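Local coordinates for protein probable enoyl-CoA hydratase/isomerase (Pseudomonas aeruginosa PAO1, PDB 5WYD) that belongs to the crotonase family, probably acts as an enoyl-CoA hydratase/isomerase, and is implicated in making the diffusible signal factor, at residues A[21-26]-A[58-63]. The protein carries 1 engineered substitution. Numbering follows the deposited sequence.
Sequences VEKHGH and DDDIYA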
ATOM      1  N   VAL A  21     -14.511  23.700  28.626  1.00 61.62           N
ATOM      2  CA  VAL A  21     -15.317  23.583  27.434  1.00 51.33           C
ATOM      3  C   VAL A  21     -16.376  24.670  27.478  1.00 62.02           C
ATOM      4  O   VAL A  21     -17.111  24.796  28.466  1.00 70.35           O
ATOM      5  CB  VAL A  21     -15.953  22.198  27.310  1.00 47.86           C
ATOM      6  CG1 VAL A  21     -16.869  22.216  26.134  1.00 66.45           C
ATOM      7  CG2 VAL A  21     -14.887  21.156  27.162  1.00 47.77           C
ATOM      8  N   GLU A  22     -16.433  25.465  26.421  1.00 47.37           N
ATOM      9  CA  GLU A  22     -17.440  26.498  26.242  1.00 59.87           C
ATOM     10  C   GLU A  22     -18.137  26.252  24.919  1.00 65.67           C
ATOM     11  O   GLU A  22     -17.482  25.900  23.934  1.00 72.58           O
ATOM     12  CB  GLU A  22     -16.815  27.877  26.268  1.00 69.33           C
ATOM     13  CG  GLU A  22     -16.153  28.178  27.575  1.00 69.46           C
ATOM     14  CD  GLU A  22     -15.412  29.467  27.523  1.00 77.82           C
ATOM     15  OE1 GLU A  22     -14.710  29.776  28.504  1.00 86.22           O
ATOM     16  OE2 GLU A  22     -15.528  30.165  26.490  1.00 73.50           O
ATOM     17  N   LYS A  23     -19.460  26.349  24.902  1.00 60.54           N
ATOM     18  CA  LYS A  23     -20.207  26.148  23.667  1.00 59.11           C
ATOM     19  C   LYS A  23     -20.734  27.472  23.123  1.00 57.13           C
ATOM     20  O   LYS A  23     -21.482  28.180  23.805  1.00 72.40           O
ATOM     21  CB  LYS A  23     -21.349  25.157  23.863  1.00 48.57           C
ATOM     22  CG  LYS A  23     -22.205  25.001  22.627  1.00 44.36           C
ATOM     23  CD  LYS A  23     -23.319  24.031  22.887  1.00 40.20           C
ATOM     24  CE  LYS A  23     -24.188  23.796  21.649  1.00 56.58           C
ATOM     25  NZ  LYS A  23     -24.899  24.972  21.047  1.00 55.72           N
ATOM     26  N   HIS A  24     -20.328  27.813  21.908  1.00 53.41           N
ATOM     27  CA  HIS A  24     -20.867  28.970  21.217  1.00 63.05           C
ATOM     28  C   HIS A  24     -21.540  28.451  19.955  1.00 59.99           C
ATOM     29  O   HIS A  24     -20.861  27.933  19.058  1.00 56.22           O
ATOM     30  CB  HIS A  24     -19.773  29.988  20.891  1.00 76.14           C
ATOM     31  CG  HIS A  24     -18.912  30.356  22.060  1.00 60.03           C
ATOM     32  ND1 HIS A  24     -19.268  31.321  22.977  1.00 55.20           N
ATOM     33  CD2 HIS A  24     -17.690  29.911  22.435  1.00 56.33           C
ATOM     34  CE1 HIS A  24     -18.312  31.434  23.882  1.00 67.04           C
ATOM     35  NE2 HIS A  24     -17.341  30.593  23.572  1.00 55.12           N
ATOM     36  N   GLY A  25     -22.857  28.642  19.860  1.00 75.00           N
ATOM     37  CA  GLY A  25     -23.575  28.136  18.696  1.00 69.13           C
ATOM     38  C   GLY A  25     -23.342  26.644  18.559  1.00 65.19           C
ATOM     39  O   GLY A  25     -23.572  25.873  19.496  1.00 62.56           O
ATOM     40  N   HIS A  26     -22.928  26.220  17.367  1.00 54.70           N
ATOM     41  CA  HIS A  26     -22.578  24.836  17.096  1.00 31.60           C
ATOM     42  C   HIS A  26     -21.094  24.578  17.249  1.00 44.95           C
ATOM     43  O   HIS A  26     -20.625  23.506  16.892  1.00 44.12           O
ATOM     44  CB  HIS A  26     -23.038  24.429  15.700  1.00 31.94           C
ATOM     45  CG  HIS A  26     -24.525  24.392  15.544  1.00 39.14           C
ATOM     46  ND1 HIS A  26     -25.227  25.339  14.832  1.00 60.38           N
ATOM     47  CD2 HIS A  26     -25.437  23.477  15.946  1.00 45.92           C
ATOM     48  CE1 HIS A  26     -26.514  25.038  14.848  1.00 61.46           C
ATOM     49  NE2 HIS A  26     -26.666  23.905  15.509  1.00 58.69           N
ATOM     50  N   ASP A  58     -22.554  14.299  19.980  1.00 40.74           N
ATOM     51  CA  ASP A  58     -23.488  15.411  19.902  1.00 33.24           C
ATOM     52  C   ASP A  58     -23.634  15.931  18.480  1.00 35.83           C
ATOM     53  O   ASP A  58     -22.641  16.294  17.841  1.00 45.88           O
ATOM     54  CB  ASP A  58     -23.033  16.540  20.804  1.00 33.43           C
ATOM     55  CG  ASP A  58     -24.104  17.554  20.994  1.00 30.22           C
ATOM     56  OD1 ASP A  58     -25.084  17.521  20.219  1.00 28.87           O
ATOM     57  OD2 ASP A  58     -23.992  18.364  21.934  1.00 44.55           O
ATOM     58  N   ASP A  59     -24.879  16.088  18.023  1.00 41.81           N
ATOM     59  CA  ASP A  59     -25.118  16.587  16.673  1.00 33.94           C
ATOM     60  C   ASP A  59     -25.218  18.097  16.622  1.00 47.89           C
ATOM     61  O   ASP A  59     -25.274  18.665  15.523  1.00 48.44           O
ATOM     62  CB  ASP A  59     -26.401  16.000  16.095  1.00 35.41           C
ATOM     63  CG  ASP A  59     -26.357  14.507  16.021  1.00 55.30           C
ATOM     64  OD1 ASP A  59     -25.337  13.937  16.453  1.00 58.44           O
ATOM     65  OD2 ASP A  59     -27.316  13.901  15.509  1.00 76.41           O
ATOM     66  N   ASP A  60     -25.202  18.749  17.778  1.00 48.72           N
ATOM     67  CA  ASP A  60     -25.299  20.190  17.919  1.00 50.80           C
ATOM     68  C   ASP A  60     -23.970  20.873  17.705  1.00 39.81           C
ATOM     69  O   ASP A  60     -23.870  22.083  17.883  1.00 45.20           O
ATOM     70  CB  ASP A  60     -25.820  20.542  19.310  1.00 52.20           C
ATOM     71  CG  ASP A  60     -26.318  21.956  19.395  1.00 53.33           C
ATOM     72  OD1 ASP A  60     -26.582  22.537  18.324  1.00 54.34           O
ATOM     73  OD2 ASP A  60     -26.467  22.468  20.517  1.00 43.28           O
ATOM     74  N   ILE A  61     -22.912  20.118  17.519  1.00 41.16           N
ATOM     75  CA  ILE A  61     -21.605  20.708  17.335  1.00 49.77           C
ATOM     76  C   ILE A  61     -21.087  20.420  15.941  1.00 46.82           C
ATOM     77  O   ILE A  61     -20.949  19.254  15.550  1.00 49.30           O
ATOM     78  CB  ILE A  61     -20.624  20.217  18.387  1.00 45.63           C
ATOM     79  CG1 ILE A  61     -21.136  20.722  19.717  1.00 53.04           C
ATOM     80  CG2 ILE A  61     -19.264  20.747  18.029  1.00 45.49           C
ATOM     81  CD1 ILE A  61     -21.275  22.236  19.729  1.00 60.07           C
ATOM     82  N   TYR A  62     -20.784  21.475  15.200  1.00 43.26           N
ATOM     83  CA  TYR A  62     -20.236  21.302  13.877  1.00 29.00           C
ATOM     84  C   TYR A  62     -18.786  21.707  13.778  1.00 34.12           C
ATOM     85  O   TYR A  62     -18.132  21.342  12.797  1.00 32.42           O
ATOM     86  CB  TYR A  62     -21.049  22.081  12.839  1.00 27.72           C
ATOM     87  CG  TYR A  62     -22.531  21.889  12.962  1.00 37.71           C
ATOM     88  CD1 TYR A  62     -23.064  20.635  13.199  1.00 27.54           C
ATOM     89  CD2 TYR A  62     -23.405  22.942  12.748  1.00 37.16           C
ATOM     90  CE1 TYR A  62     -24.423  20.446  13.283  1.00 30.58           C
ATOM     91  CE2 TYR A  62     -24.769  22.758  12.820  1.00 47.03           C
ATOM     92  CZ  TYR A  62     -25.278  21.500  13.091  1.00 37.26           C
ATOM     93  OH  TYR A  62     -26.639  21.283  13.171  1.00 31.34           O
ATOM     94  N   ALA A  63     -18.263  22.443  14.752  1.00 28.62           N
ATOM     95  CA  ALA A  63     -16.877  22.885  14.693  1.00 31.11           C
ATOM     96  C   ALA A  63     -16.229  22.750  16.059  1.00 28.25           C
ATOM     97  O   ALA A  63     -16.912  22.643  17.071  1.00 37.93           O
ATOM     98  CB  ALA A  63     -16.751  24.328  14.188  1.00 31.06           C
TER
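His26 and Tyr62 stack at the edge of the crotonase-fold sheet, where outermost strand 19-24 turns into 27-32 beside the loop leading from helix 42-57 into strand 63-68. The rings form an offset stack, centroids 4.0 Å apart and planes 22° from parallel. Both side chains point the same way, each with CG anti to its own carbonyl carbon (chi1 -67° in His26, -47° in Tyr62), and Tyr62 CE2 sits over the centre of the imidazole. The buried tyrosine ring thus shelters one face of the partly exposed histidine. Gly25, with a positive phi, takes the chain round the turn. His26 O then accepts from Tyr62 N at 2.6 Å and, weakly, from Ala63 N, tying the turn to the start of strand 63-68, which runs parallel to 27-32. The extended Lys23 chain bends at its last torsion, and its ammonium pairs with the Asp60 carboxylate, opposite charges suiting this partly open rim, although the modelled NZ and OD2 positions are uncertain. An Asx turn at the helix exit shapes the Asp60 backbone: Asp58 OD1 accepts from Asp60 N at 2.7 Å, met from above the carboxylate plane. Apolar Ile61 suits its buried site, packing on Ala28; its CD1 lies 3.2 Å from His26 O.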